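Long-range contact in aerobic respiration control sensor protein ArcB (Escherichia coli, PDB 2A0B), which senses anaerobic conditions as a histidine kinase and activates the regulator ArcA through a four-step phosphorelay, its C-terminal HPt domain, described here, carrying one of the phosphoryl-accepting histidines: residues G74-Q86 and W100-V112. Sequence-based numbering, arbitrary orientation. Where two conformers were deposited one is given.
With ZN (zinc ion), chain B.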
loop_
_atom_site.group_PDB
_atom_site.type_symbol
_atom_site.label_atom_id
_atom_site.label_comp_id
_atom_site.label_asym_id
_atom_site.label_seq_id
_atom_site.Cartn_x
_atom_site.Cartn_y
_atom_site.Cartn_z
ATOM N N GLY A 74 -4.667 -6.750 0.747
ATOM C CA GLY A 74 -4.735 -7.091 -0.675
ATOM C C GLY A 74 -4.428 -5.884 -1.645
ATOM O O GLY A 74 -4.842 -6.175 -2.790
ATOM N N LEU A 75 -3.791 -4.951 -1.056
ATOM C CA LEU A 75 -3.456 -3.776 -2.038
ATOM C C LEU A 75 -2.087 -4.143 -2.669
ATOM O O LEU A 75 -1.133 -3.558 -2.128
ATOM C CB LEU A 75 -3.513 -2.495 -1.250
ATOM C CG LEU A 75 -4.949 -2.081 -0.741
ATOM C CD1 LEU A 75 -4.912 -1.016 0.305
ATOM C CD2 LEU A 75 -5.777 -1.688 -1.963
ATOM N N ARG A 76 -2.115 -4.966 -3.670
ATOM C CA ARG A 76 -0.903 -5.529 -4.276
ATOM C C ARG A 76 0.010 -4.422 -4.891
ATOM O O ARG A 76 1.193 -4.467 -4.649
ATOM C CB ARG A 76 -1.355 -6.487 -5.357
ATOM C CG ARG A 76 -0.322 -7.265 -6.149
ATOM C CD ARG A 76 -0.822 -7.427 -7.579
ATOM N NE ARG A 76 -1.700 -8.494 -7.952
ATOM C CZ ARG A 76 -1.598 -9.823 -7.982
ATOM N NH1 ARG A 76 -0.539 -10.507 -7.552
ATOM N NH2 ARG A 76 -2.613 -10.578 -8.415
ATOM N N HIS A 77 -0.634 -3.425 -5.526
ATOM C CA HIS A 77 0.311 -2.410 -6.125
ATOM C C HIS A 77 0.916 -1.524 -5.113
ATOM O O HIS A 77 2.128 -1.115 -5.183
ATOM C CB HIS A 77 -0.558 -1.613 -7.125
ATOM C CG HIS A 77 0.211 -0.425 -7.707
ATOM N ND1 HIS A 77 1.350 -0.670 -8.446
ATOM C CD2 HIS A 77 0.004 0.872 -7.564
ATOM C CE1 HIS A 77 1.831 0.537 -8.811
ATOM N NE2 HIS A 77 1.060 1.426 -8.271
ATOM N N LEU A 78 0.260 -1.135 -4.016
ATOM C CA LEU A 78 0.788 -0.370 -2.941
ATOM C C LEU A 78 1.879 -1.205 -2.212
ATOM O O LEU A 78 2.874 -0.691 -1.770
ATOM C CB LEU A 78 -0.183 0.177 -1.898
ATOM C CG LEU A 78 -1.294 1.106 -2.455
ATOM C CD1 LEU A 78 -2.160 1.670 -1.351
ATOM C CD2 LEU A 78 -0.576 2.325 -3.116
ATOM N N GLN A 79 1.592 -2.519 -2.136
ATOM C CA GLN A 79 2.631 -3.383 -1.520
ATOM C C GLN A 79 3.944 -3.420 -2.326
ATOM O O GLN A 79 5.004 -3.279 -1.715
ATOM C CB GLN A 79 2.039 -4.811 -1.441
ATOM C CG GLN A 79 2.960 -5.746 -0.635
ATOM C CD GLN A 79 2.467 -7.173 -0.742
ATOM O OE1 GLN A 79 2.770 -7.956 0.172
ATOM N NE2 GLN A 79 1.757 -7.575 -1.747
ATOM N N GLN A 80 3.764 -3.426 -3.634
ATOM C CA GLN A 80 4.951 -3.433 -4.524
ATOM C C GLN A 80 5.677 -2.096 -4.469
ATOM O O GLN A 80 6.933 -2.065 -4.390
ATOM C CB GLN A 80 4.568 -3.802 -5.942
ATOM C CG GLN A 80 5.778 -3.895 -6.877
ATOM C CD GLN A 80 6.908 -4.766 -6.379
ATOM O OE1 GLN A 80 6.680 -5.780 -5.677
ATOM N NE2 GLN A 80 8.163 -4.410 -6.702
ATOM N N LEU A 81 4.924 -0.983 -4.361
ATOM C CA LEU A 81 5.650 0.301 -4.154
ATOM C C LEU A 81 6.445 0.373 -2.888
ATOM O O LEU A 81 7.516 0.888 -2.638
ATOM C CB LEU A 81 4.674 1.511 -4.137
ATOM C CG LEU A 81 4.204 1.981 -5.496
ATOM C CD1 LEU A 81 3.202 3.097 -5.255
ATOM C CD2 LEU A 81 5.449 2.441 -6.247
ATOM N N GLY A 82 5.826 -0.231 -1.781
ATOM C CA GLY A 82 6.517 -0.204 -0.494
ATOM C C GLY A 82 7.708 -1.189 -0.601
ATOM O O GLY A 82 8.688 -0.778 0.032
ATOM N N GLN A 83 7.624 -2.233 -1.332
ATOM C CA GLN A 83 8.782 -3.126 -1.521
ATOM C C GLN A 83 9.926 -2.351 -2.202
ATOM O O GLN A 83 11.062 -2.399 -1.720
ATOM C CB GLN A 83 8.375 -4.345 -2.318
ATOM C CG GLN A 83 9.557 -5.180 -2.787
ATOM C CD GLN A 83 10.257 -5.862 -1.640
ATOM O OE1 GLN A 83 9.758 -5.915 -0.520
ATOM N NE2 GLN A 83 11.465 -6.395 -1.880
ATOM N N GLN A 84 9.550 -1.591 -3.261
ATOM C CA GLN A 84 10.643 -0.806 -3.909
ATOM C C GLN A 84 11.216 0.217 -2.981
ATOM O O GLN A 84 12.463 0.352 -2.877
ATOM C CB GLN A 84 10.050 -0.102 -5.158
ATOM C CG GLN A 84 9.691 -1.065 -6.254
ATOM C CD GLN A 84 8.733 -0.512 -7.299
ATOM O OE1 GLN A 84 8.233 -1.270 -8.119
ATOM N NE2 GLN A 84 8.335 0.743 -7.277
ATOM N N ILE A 85 10.460 0.991 -2.202
ATOM C CA ILE A 85 10.889 1.974 -1.262
ATOM C C ILE A 85 11.825 1.410 -0.190
ATOM O O ILE A 85 12.800 2.000 0.229
ATOM C CB ILE A 85 9.703 2.730 -0.602
ATOM C CG1 ILE A 85 9.025 3.556 -1.745
ATOM C CG2 ILE A 85 10.113 3.646 0.495
ATOM C CD1 ILE A 85 7.644 4.097 -1.427
ATOM N N GLN A 86 11.510 0.142 0.238
ATOM C CA GLN A 86 12.426 -0.402 1.254
ATOM C C GLN A 86 13.562 -1.138 0.630
ATOM O O GLN A 86 14.286 -1.857 1.392
ATOM C CB GLN A 86 11.595 -1.337 2.216
ATOM C CG GLN A 86 11.167 -2.604 1.585
ATOM C CD GLN A 86 10.889 -3.825 2.485
ATOM O OE1 GLN A 86 10.360 -3.649 3.558
ATOM N NE2 GLN A 86 11.214 -5.004 2.022
ATOM N N TRP A 100 8.668 7.312 -6.263
ATOM C CA TRP A 100 7.713 6.279 -5.722
ATOM C C TRP A 100 7.000 6.816 -4.539
ATOM O O TRP A 100 5.781 6.435 -4.423
ATOM C CB TRP A 100 8.616 5.105 -5.304
ATOM C CG TRP A 100 9.252 4.365 -6.428
ATOM C CD1 TRP A 100 8.869 4.226 -7.712
ATOM C CD2 TRP A 100 10.516 3.669 -6.334
ATOM N NE1 TRP A 100 9.745 3.449 -8.426
ATOM C CE2 TRP A 100 10.781 3.114 -7.579
ATOM C CE3 TRP A 100 11.376 3.453 -5.247
ATOM C CZ2 TRP A 100 11.911 2.330 -7.852
ATOM C CZ3 TRP A 100 12.528 2.704 -5.540
ATOM C CH2 TRP A 100 12.766 2.163 -6.788
ATOM N N ILE A 101 7.524 7.635 -3.684
ATOM C CA ILE A 101 6.859 8.256 -2.557
ATOM C C ILE A 101 5.711 9.093 -3.078
ATOM O O ILE A 101 4.586 9.102 -2.640
ATOM C CB ILE A 101 7.797 8.973 -1.613
ATOM C CG1 ILE A 101 8.732 7.899 -0.952
ATOM C CG2 ILE A 101 7.043 9.888 -0.673
ATOM C CD1 ILE A 101 9.823 8.589 -0.118
ATOM N N GLU A 102 6.028 10.040 -4.055
ATOM C CA GLU A 102 4.938 10.845 -4.595
ATOM C C GLU A 102 3.861 10.033 -5.267
ATOM O O GLU A 102 2.674 10.396 -5.156
ATOM C CB GLU A 102 5.616 11.758 -5.681
ATOM C CG GLU A 102 4.581 12.714 -6.260
ATOM C CD GLU A 102 3.967 13.731 -5.342
ATOM O OE1 GLU A 102 4.463 14.135 -4.262
ATOM O OE2 GLU A 102 2.856 14.159 -5.736
ATOM N N GLU A 103 4.129 8.988 -6.005
ATOM C CA GLU A 103 3.210 8.093 -6.641
ATOM C C GLU A 103 2.256 7.485 -5.552
ATOM O O GLU A 103 1.051 7.547 -5.701
ATOM C CB GLU A 103 3.933 6.981 -7.335
ATOM C CG GLU A 103 2.986 6.077 -8.066
ATOM C CD GLU A 103 3.685 4.930 -8.701
ATOM O OE1 GLU A 103 4.947 4.942 -8.985
ATOM O OE2 GLU A 103 3.056 3.894 -9.024
ATOM N N MET A 104 2.942 7.022 -4.509
ATOM C CA MET A 104 2.106 6.507 -3.364
ATOM C C MET A 104 1.192 7.549 -2.801
ATOM O O MET A 104 -0.011 7.294 -2.566
ATOM C CB MET A 104 3.056 6.076 -2.214
ATOM C CG MET A 104 2.199 5.650 -1.003
ATOM S SD MET A 104 2.201 3.834 -0.863
ATOM C CE MET A 104 3.944 3.691 -0.428
ATOM N N LYS A 105 1.657 8.774 -2.533
ATOM C CA LYS A 105 0.914 9.852 -1.939
ATOM C C LYS A 105 -0.309 10.159 -2.805
ATOM O O LYS A 105 -1.431 10.401 -2.324
ATOM C CB LYS A 105 1.820 11.076 -1.796
ATOM C CG LYS A 105 1.059 12.335 -1.350
ATOM C CD LYS A 105 2.065 13.485 -1.253
ATOM C CE LYS A 105 1.587 14.540 -0.264
ATOM N NZ LYS A 105 2.379 15.808 -0.405
ATOM N N GLU A 106 -0.061 10.247 -4.114
ATOM C CA GLU A 106 -1.134 10.642 -5.021
ATOM C C GLU A 106 -2.182 9.575 -5.223
ATOM O O GLU A 106 -3.334 9.941 -5.526
ATOM C CB GLU A 106 -0.596 11.020 -6.454
ATOM C CG GLU A 106 0.194 12.325 -6.406
ATOM C CD GLU A 106 0.787 12.714 -7.789
ATOM O OE1 GLU A 106 0.321 12.247 -8.816
ATOM O OE2 GLU A 106 1.748 13.488 -7.688
ATOM N N GLU A 107 -1.897 8.262 -5.144
ATOM C CA GLU A 107 -2.832 7.259 -5.510
ATOM C C GLU A 107 -3.457 6.405 -4.303
ATOM O O GLU A 107 -4.389 5.743 -4.774
ATOM C CB GLU A 107 -2.236 6.215 -6.401
ATOM C CG GLU A 107 -1.280 5.256 -5.657
ATOM C CD GLU A 107 -0.837 4.225 -6.620
ATOM O OE1 GLU A 107 -1.535 3.397 -7.203
ATOM O OE2 GLU A 107 0.402 4.293 -6.893
ATOM N N TRP A 108 -2.906 6.585 -3.151
ATOM C CA TRP A 108 -3.449 5.478 -2.247
ATOM C C TRP A 108 -4.950 5.585 -1.962
ATOM O O TRP A 108 -5.507 4.458 -1.885
ATOM C CB TRP A 108 -2.629 5.503 -0.972
ATOM C CG TRP A 108 -2.826 6.626 -0.051
ATOM C CD1 TRP A 108 -2.144 7.809 0.046
ATOM C CD2 TRP A 108 -3.857 6.760 0.963
ATOM N NE1 TRP A 108 -2.592 8.626 1.017
ATOM C CE2 TRP A 108 -3.702 7.948 1.601
ATOM C CE3 TRP A 108 -4.877 5.814 1.310
ATOM C CZ2 TRP A 108 -4.522 8.409 2.647
ATOM C CZ3 TRP A 108 -5.690 6.272 2.348
ATOM C CH2 TRP A 108 -5.517 7.497 2.982
ATOM N N ARG A 109 -5.459 6.814 -1.908
ATOM C CA ARG A 109 -6.934 6.858 -1.656
ATOM C C ARG A 109 -7.663 6.211 -2.770
ATOM O O ARG A 109 -8.725 5.512 -2.658
ATOM C CB ARG A 109 -7.322 8.280 -1.289
ATOM C CG ARG A 109 -6.662 8.936 -0.100
ATOM C CD ARG A 109 -7.206 10.314 0.240
ATOM N NE ARG A 109 -6.690 10.919 1.462
ATOM C CZ ARG A 109 -5.568 11.612 1.585
ATOM N NH1 ARG A 109 -4.768 11.768 0.528
ATOM N NH2 ARG A 109 -5.215 12.101 2.765
ATOM N N HIS A 110 -7.262 6.390 -4.078
ATOM C CA HIS A 110 -7.879 5.743 -5.189
ATOM C C HIS A 110 -7.857 4.230 -5.162
ATOM O O HIS A 110 -8.771 3.508 -5.489
ATOM C CB HIS A 110 -7.261 6.306 -6.531
ATOM C CG HIS A 110 -7.601 5.533 -7.741
ATOM N ND1 HIS A 110 -8.815 5.653 -8.382
ATOM C CD2 HIS A 110 -6.965 4.600 -8.506
ATOM C CE1 HIS A 110 -8.901 4.860 -9.415
ATOM N NE2 HIS A 110 -7.776 4.197 -9.536
ATOM N N ASP A 111 -6.660 3.672 -4.770
ATOM C CA ASP A 111 -6.520 2.238 -4.654
ATOM C C ASP A 111 -7.515 1.747 -3.503
ATOM O O ASP A 111 -8.079 0.709 -3.866
ATOM C CB ASP A 111 -5.099 1.900 -4.191
ATOM C CG ASP A 111 -4.009 1.919 -5.247
ATOM O OD1 ASP A 111 -4.049 2.955 -5.998
ATOM O OD2 ASP A 111 -3.181 1.047 -5.506
ATOM N N VAL A 112 -7.628 2.538 -2.498
ATOM C CA VAL A 112 -8.637 2.045 -1.447
ATOM C C VAL A 112 -10.033 2.065 -2.011
ATOM O O VAL A 112 -10.846 1.135 -1.850
ATOM C CB VAL A 112 -8.510 2.933 -0.243
ATOM C CG1 VAL A 112 -9.727 2.870 0.708
ATOM C CG2 VAL A 112 -7.195 2.706 0.532
HETATM ZN ZN ZN B . 1.060 3.476 -8.635
HETATM O O HOH W 1 -2.869 -1.384 -4.499
#
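His77, Glu103 and Glu107 meet at a zinc ion, a compact example of a metal joining two helices of a bundle. His77 NE2 binds the zinc at 2.1 Å, with CG anti to the backbone N (chi1 173°) to swing the ring across, while Glu103 and Glu107 each give one oxygen, OE2. Asp111, also at the ring's edge, takes a water through OD2 at 2.6 Å, and that water accepts from Leu78 N, so a solvent molecule links this carboxylate to the first turn of helix 76-85. Alongside the metal site, leucines pack against both apolar side chains and carboxylates. Leu78 is a knob among Met104, Glu107, Trp108 and Asp111; Leu81 fills the next hole, its CD1 3.5 Å from Glu107 OE2, and Ile85 CG1 meets Trp100 CB at 3.9 Å. Toward the C-terminal end of helix 76-85, Gln84 lies across one face of the Trp100 indole: CB makes a CH-pi contact 3.7 Å from the centroid of its six-membered ring, and NE2 also sits over this face. With an alanine in place of Trp100, Gln84 would probably lose this ring face and a gap open beside Ile85. The antiparallel helices (155°) of this four-helix HPt bundle are thus joined by hydrophobic core and zinc together, the metal presumably offsetting the negative charge of Glu103 and Glu107, with Asp111 close by.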